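Local coordinates for 3-hydroxyacyl-CoA dehydrogenase (Brucella suis, PDB 4O5O), which probably catalyses the NAD-dependent oxidation of 3-hydroxyacyl-CoA thioesters to 3-ketoacyl-CoA, as a tetrameric short-chain dehydrogenase of the Rossmann fold, at residues B[209-212]-B[213-216]; B[181-184]-B[185-189]. One frame throughout, in Å; residues are numbered along the deposited sequence.

Interaction 1: residues B[209-212]-B[213-216]; sequences GMPQ and EVQD
With CG beside its backbone N (chi1 -65°) and the chain extended beyond, Gln-215 reaches back along the N-terminus of helix 212-220 to Met-210, while Gln-212, CG anti to N and the chain bent at chi2 (65°), curls forward over the first turn toward Asp-216. Pro-211 is the N-cap residue, and the contact is the cap and opening turn of this surface helix, which belongs to the region following the sixth strand of the Rossmann sheet. Gln-215 NE2 donates to Met-210 O at 2.8 Å in a nearly straight bond; the acceptor lies in the plane of the Gln-215 amide, but the donor stands tilted from the plane of the Met-210 carbonyl. A long, flexible amide suits this task, since it can bind a main-chain oxygen ahead of the cap. Pro-211 O accepts Gln-215 N at 3.0 Å and, weakly, Val-214 N, beginning the helical bonding, and Gln-212 O continues it with Asp-216 N. Proline is tolerated at the N-cap because no helical bond is lost when that residue has no N-H to donate, and Pro-211 CB lies beside Val-214 CG2 at 4.0 Å. Met-210 SD meets the other branch, CG1 of Val-214, also at 4.0 Å, the two side chains crossing at about a right angle. Two waters join the amides of Gln-212 and Gln-215, water 1 donating to both OE1 atoms. One turn along, Gln-212 NE2 donates a hydrogen bond to Asp-216 OD1 at 3.0 Å, from the syn side but 34° out of the carboxylate plane.

Interaction 2: residues B[181-184]-B[185-189]; sequences LPVA and RELAR
The last turns of helix 167-187, flanking the parallel Rossmann sheet just before strand 192-199, bring Leu-181 against Arg-185 and Val-183 against Leu-187, each pair four residues apart. Leu-181 CD2 sits over the centre of one face of the Arg-185 guanidinium, 4.0 Å from CZ, and Leu-181 CD1 lies 3.8 Å from Arg-185 NE. Arg-185 is extended from CG to NE, which carries its flat head out alongside the leucine. Arg-185 N bonds to Leu-181 O at 2.8 Å. Val-183 CG1 packs 3.6 Å from Leu-187 CD1, the side chains side by side; branched apolar residues suit this face, which meets Val-194 of the neighbouring strand and helix 112-137. Ala-184, whose small CB also touches Val-194, bonds through its O to Ala-188 N at 3.0 Å. The helix is kinked where N of Leu-181 and N of Pro-182 make no bond to the preceding turn, yet Pro-182 O accepts a weak bond from Glu-186 N at 3.3 Å and a second from water 3, which also donates to Glu-186 OE1. Arg-185 NH1 and NH2 donate to Gly-162 O and Met-260 O of the second subunit, and Glu-186 OE1 and OE2 accept from Val-103 N and Leu-104 N of that subunit. A donating arginine and an accepting glutamate thus join this helix to the second subunit, and the leucine over the guanidinium probably helps hold it in position.

Interactions 1 and 2 lie on opposite sides of the chain's centre, their centres about 40 Å apart and their nearest atoms about 29 Å. Residues 181-189 come first, at the C-terminal part of helix 167-187, which leads to strand 192-199; residues 209-216 follow that strand. Interaction 2 is buried, its centre about 18 Å from the chain's centre, and faces two other subunits, whereas interaction 1, about 24 Å out, touches no other subunit. The start of helix 167-187 carries the Tyr-x-x-x-Lys pattern that is catalytic in short-chain dehydrogenases, so interaction 2 probably lies several turns beyond the active site. In relatives, the region after the sixth strand commonly forms a substrate-binding lid, to which 209-216 probably belongs.

Interaction 1: residues B[209-212]-B[213-216]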
ATOM      1  N   GLY B 209      13.102  15.783  24.337  1.00 31.80           N
ATOM      2  CA  GLY B 209      12.640  15.805  25.739  1.00 39.46           C
ATOM      3  C   GLY B 209      12.530  14.448  26.434  1.00 33.74           C
ATOM      4  O   GLY B 209      12.470  14.383  27.675  1.00 38.02           O
ATOM      5  N   MET B 210      12.506  13.361  25.655  1.00 22.86           N
ATOM      6  CA  MET B 210      12.399  12.010  26.214  1.00 20.16           C
ATOM      7  C   MET B 210      13.707  11.607  26.921  1.00 18.08           C
ATOM      8  O   MET B 210      14.767  12.103  26.582  1.00 19.25           O
ATOM      9  CB  MET B 210      12.058  10.994  25.121  1.00 17.69           C
ATOM     10  CG  MET B 210      10.760  11.270  24.380  1.00 23.61           C
ATOM     11  SD  MET B 210      10.394  10.080  23.056  1.00 32.13           S
ATOM     12  CE  MET B 210       8.776  10.652  22.523  1.00 42.04           C
ATOM     13  N   PRO B 211      13.622  10.722  27.923  1.00 17.19           N
ATOM     14  CA  PRO B 211      14.845  10.195  28.531  1.00 17.50           C
ATOM     15  C   PRO B 211      15.792   9.618  27.477  1.00 14.34           C
ATOM     16  O   PRO B 211      15.344   9.024  26.509  1.00 13.68           O
ATOM     17  CB  PRO B 211      14.333   9.086  29.446  1.00 20.83           C
ATOM     18  CG  PRO B 211      12.923   9.456  29.752  1.00 24.34           C
ATOM     19  CD  PRO B 211      12.407  10.125  28.508  1.00 21.26           C
ATOM     20  N   GLN B 212      17.090   9.795  27.665  1.00 13.71           N
ATOM     21  CA  GLN B 212      18.060   9.315  26.681  1.00 12.70           C
ATOM     22  C   GLN B 212      17.899   7.838  26.389  1.00 12.61           C
ATOM     23  O   GLN B 212      18.031   7.418  25.253  1.00 13.01           O
ATOM     24  CB  GLN B 212      19.492   9.578  27.147  1.00 16.12           C
ATOM     25  CG  GLN B 212      20.538   9.372  26.052  1.00 15.06           C
ATOM     26  CD  GLN B 212      20.387  10.365  24.904  1.00 16.85           C
ATOM     27  OE1 GLN B 212      20.058  11.539  25.116  1.00 21.10           O
ATOM     28  NE2 GLN B 212      20.621   9.901  23.688  1.00 21.85           N
ATOM     29  N   GLU B 213      17.643   7.059  27.426  1.00 12.62           N
ATOM     30  CA  GLU B 213      17.488   5.605  27.310  1.00 15.68           C
ATOM     31  C   GLU B 213      16.344   5.311  26.288  1.00 13.33           C
ATOM     32  O   GLU B 213      16.422   4.413  25.430  1.00 12.81           O
ATOM     33  CB  GLU B 213      17.225   4.996  28.736  1.00 20.24           C
ATOM     34  CG  GLU B 213      18.322   5.196  29.857  1.00 27.13           C
ATOM     35  CD  GLU B 213      18.309   6.541  30.683  1.00 27.46           C
ATOM     36  OE1 GLU B 213      17.536   7.448  30.252  1.00 25.58           O
ATOM     37  OE2 GLU B 213      19.102   6.719  31.740  1.00 24.19           O
ATOM     38  N   VAL B 214      15.288   6.107  26.373  1.00 12.92           N
ATOM     39  CA  VAL B 214      14.138   5.976  25.473  1.00 14.26           C
ATOM     40  C   VAL B 214      14.498   6.357  24.039  1.00 13.79           C
ATOM     41  O   VAL B 214      14.172   5.646  23.090  1.00 14.28           O
ATOM     42  CB  VAL B 214      12.940   6.833  25.958  1.00 16.51           C
ATOM     43  CG1 VAL B 214      11.796   6.841  24.946  1.00 20.18           C
ATOM     44  CG2 VAL B 214      12.420   6.298  27.283  1.00 19.13           C
ATOM     45  N   GLN B 215      15.174   7.488  23.891  1.00 13.28           N
ATOM     46  CA  GLN B 215      15.611   7.958  22.573  1.00 12.93           C
ATOM     47  C   GLN B 215      16.517   6.908  21.932  1.00 12.76           C
ATOM     48  O   GLN B 215      16.411   6.590  20.742  1.00 13.71           O
ATOM     49  CB  GLN B 215      16.359   9.270  22.688  1.00 14.43           C
ATOM     50  CG  GLN B 215      15.550  10.458  23.173  1.00 15.26           C
ATOM     51  CD  GLN B 215      16.383  11.733  23.182  1.00 18.27           C
ATOM     52  OE1 GLN B 215      17.130  12.000  22.242  1.00 20.57           O
ATOM     53  NE2 GLN B 215      16.281  12.512  24.252  1.00 20.20           N
ATOM     54  N   ASP B 216      17.412   6.358  22.740  1.00 13.21           N
ATOM     55  CA  ASP B 216      18.330   5.350  22.250  1.00 12.96           C
ATOM     56  C   ASP B 216      17.615   4.081  21.788  1.00 14.15           C
ATOM     57  O   ASP B 216      17.961   3.532  20.752  1.00 14.79           O
ATOM     58  CB  ASP B 216      19.372   5.017  23.316  1.00 14.37           C
ATOM     59  CG  ASP B 216      20.338   6.179  23.589  1.00 16.73           C
ATOM     60  OD1 ASP B 216      20.425   7.106  22.747  1.00 17.96           O
ATOM     61  OD2 ASP B 216      21.000   6.163  24.652  1.00 15.96           O
TER
HETATM   62  O   HOH W   1      19.931  13.198  23.056  1.00 24.88           O
HETATM   63  O   HOH W   2      19.316  11.095  21.011  1.00 28.57           O

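Interaction 2: residues B[181-184]-B[185-189]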
ATOM      1  N   LEU B 181      -3.514  12.432  -3.496  1.00  4.96           N
ATOM      2  CA  LEU B 181      -3.952  12.175  -4.871  1.00  5.18           C
ATOM      3  C   LEU B 181      -5.119  13.018  -5.375  1.00  4.73           C
ATOM      4  O   LEU B 181      -4.975  13.654  -6.422  1.00  5.32           O
ATOM      5  CB  LEU B 181      -4.180  10.684  -5.092  1.00  6.51           C
ATOM      6  CG  LEU B 181      -4.572  10.287  -6.506  1.00  6.19           C
ATOM      7  CD1 LEU B 181      -3.441  10.608  -7.494  1.00  7.09           C
ATOM      8  CD2 LEU B 181      -4.976   8.817  -6.515  1.00  7.30           C
ATOM      9  N   PRO B 182      -6.262  13.061  -4.673  1.00  5.06           N
ATOM     10  CA  PRO B 182      -7.349  13.869  -5.184  1.00  5.51           C
ATOM     11  C   PRO B 182      -6.996  15.341  -5.272  1.00  5.52           C
ATOM     12  O   PRO B 182      -7.478  16.034  -6.177  1.00  6.46           O
ATOM     13  CB  PRO B 182      -8.489  13.632  -4.166  1.00  5.64           C
ATOM     14  CG  PRO B 182      -7.831  13.042  -2.944  1.00  6.05           C
ATOM     15  CD  PRO B 182      -6.677  12.251  -3.517  1.00  5.49           C
ATOM     16  N   VAL B 183      -6.182  15.838  -4.339  1.00  5.43           N
ATOM     17  CA  VAL B 183      -5.761  17.237  -4.414  1.00  5.29           C
ATOM     18  C   VAL B 183      -4.800  17.453  -5.581  1.00  5.84           C
ATOM     19  O   VAL B 183      -4.974  18.378  -6.348  1.00  6.45           O
ATOM     20  CB  VAL B 183      -5.202  17.719  -3.073  1.00  6.35           C
ATOM     21  CG1 VAL B 183      -4.698  19.141  -3.166  1.00  7.05           C
ATOM     22  CG2 VAL B 183      -6.257  17.623  -1.997  1.00  7.25           C
ATOM     23  N   ALA B 184      -3.829  16.563  -5.761  1.00  5.71           N
ATOM     24  CA  ALA B 184      -2.916  16.671  -6.894  1.00  5.47           C
ATOM     25  C   ALA B 184      -3.639  16.591  -8.225  1.00  6.00           C
ATOM     26  O   ALA B 184      -3.334  17.341  -9.145  1.00  6.24           O
ATOM     27  CB  ALA B 184      -1.833  15.594  -6.830  1.00  6.11           C
ATOM     28  N   ARG B 185      -4.606  15.691  -8.329  1.00  6.06           N
ATOM     29  CA  ARG B 185      -5.349  15.546  -9.574  1.00  5.97           C
ATOM     30  C   ARG B 185      -6.040  16.854  -9.962  1.00  6.42           C
ATOM     31  O   ARG B 185      -6.082  17.240 -11.127  1.00  7.69           O
ATOM     32  CB  ARG B 185      -6.382  14.438  -9.441  1.00  5.59           C
ATOM     33  CG  ARG B 185      -5.789  13.058  -9.586  1.00  6.64           C
ATOM     34  CD  ARG B 185      -6.757  11.948  -9.190  1.00  7.00           C
ATOM     35  NE  ARG B 185      -6.391  10.700  -9.836  1.00  6.43           N
ATOM     36  CZ  ARG B 185      -7.106   9.583  -9.766  1.00  7.55           C
ATOM     37  NH1 ARG B 185      -8.161   9.484  -8.957  1.00  7.13           N
ATOM     38  NH2 ARG B 185      -6.741   8.542 -10.502  1.00  9.99           N
ATOM     39  N   GLU B 186      -6.617  17.535  -8.989  1.00  6.68           N
ATOM     40  CA  GLU B 186      -7.298  18.780  -9.278  1.00  7.00           C
ATOM     41  C   GLU B 186      -6.309  19.907  -9.554  1.00  6.61           C
ATOM     42  O   GLU B 186      -6.445  20.678 -10.542  1.00  7.39           O
ATOM     43  CB  GLU B 186      -8.167  19.182  -8.099  1.00  7.71           C
ATOM     44  CG  GLU B 186      -8.885  20.507  -8.359  1.00  8.61           C
ATOM     45  CD  GLU B 186      -9.542  21.088  -7.131  1.00  8.22           C
ATOM     46  OE1 GLU B 186      -9.880  20.300  -6.222  1.00  8.77           O
ATOM     47  OE2 GLU B 186      -9.717  22.338  -7.101  1.00  9.08           O
ATOM     48  N   LEU B 187      -5.353  20.055  -8.644  1.00  5.90           N
ATOM     49  CA  LEU B 187      -4.443  21.217  -8.735  1.00  6.38           C
ATOM     50  C   LEU B 187      -3.480  21.143  -9.923  1.00  6.63           C
ATOM     51  O   LEU B 187      -2.867  22.141 -10.273  1.00  7.46           O
ATOM     52  CB  LEU B 187      -3.724  21.455  -7.410  1.00  6.62           C
ATOM     53  CG  LEU B 187      -4.654  21.799  -6.233  1.00  7.49           C
ATOM     54  CD1 LEU B 187      -3.829  22.113  -5.002  1.00  7.81           C
ATOM     55  CD2 LEU B 187      -5.622  22.946  -6.541  1.00  8.41           C
ATOM     56  N   ALA B 188      -3.366  19.972 -10.543  1.00  7.30           N
ATOM     57  CA  ALA B 188      -2.632  19.830 -11.802  1.00  7.07           C
ATOM     58  C   ALA B 188      -3.135  20.810 -12.848  1.00  7.07           C
ATOM     59  O   ALA B 188      -2.357  21.307 -13.648  1.00  9.45           O
ATOM     60  CB  ALA B 188      -2.787  18.409 -12.336  1.00  7.98           C
ATOM     61  N   ARG B 189      -4.433  21.090 -12.834  1.00  7.47           N
ATOM     62  CA  ARG B 189      -5.029  22.049 -13.771  1.00  9.47           C
ATOM     63  C   ARG B 189      -4.482  23.459 -13.618  1.00  9.84           C
ATOM     64  O   ARG B 189      -4.610  24.263 -14.533  1.00 12.75           O
ATOM     65  CB  ARG B 189      -6.549  22.048 -13.621  1.00 10.76           C
ATOM     66  CG  ARG B 189      -7.242  20.688 -13.836  1.00 13.78           C
ATOM     67  CD  ARG B 189      -8.697  20.727 -13.371  1.00 18.45           C
ATOM     68  NE  ARG B 189      -9.491  19.614 -13.896  1.00 21.93           N
ATOM     69  CZ  ARG B 189     -10.736  19.338 -13.520  1.00 23.49           C
ATOM     70  NH1 ARG B 189     -11.362  20.091 -12.605  1.00 26.69           N
ATOM     71  NH2 ARG B 189     -11.374  18.306 -14.066  1.00 27.71           N
TER
HETATM   72  O   HOH W   3      -9.781  17.695  -5.524  1.00  8.05           O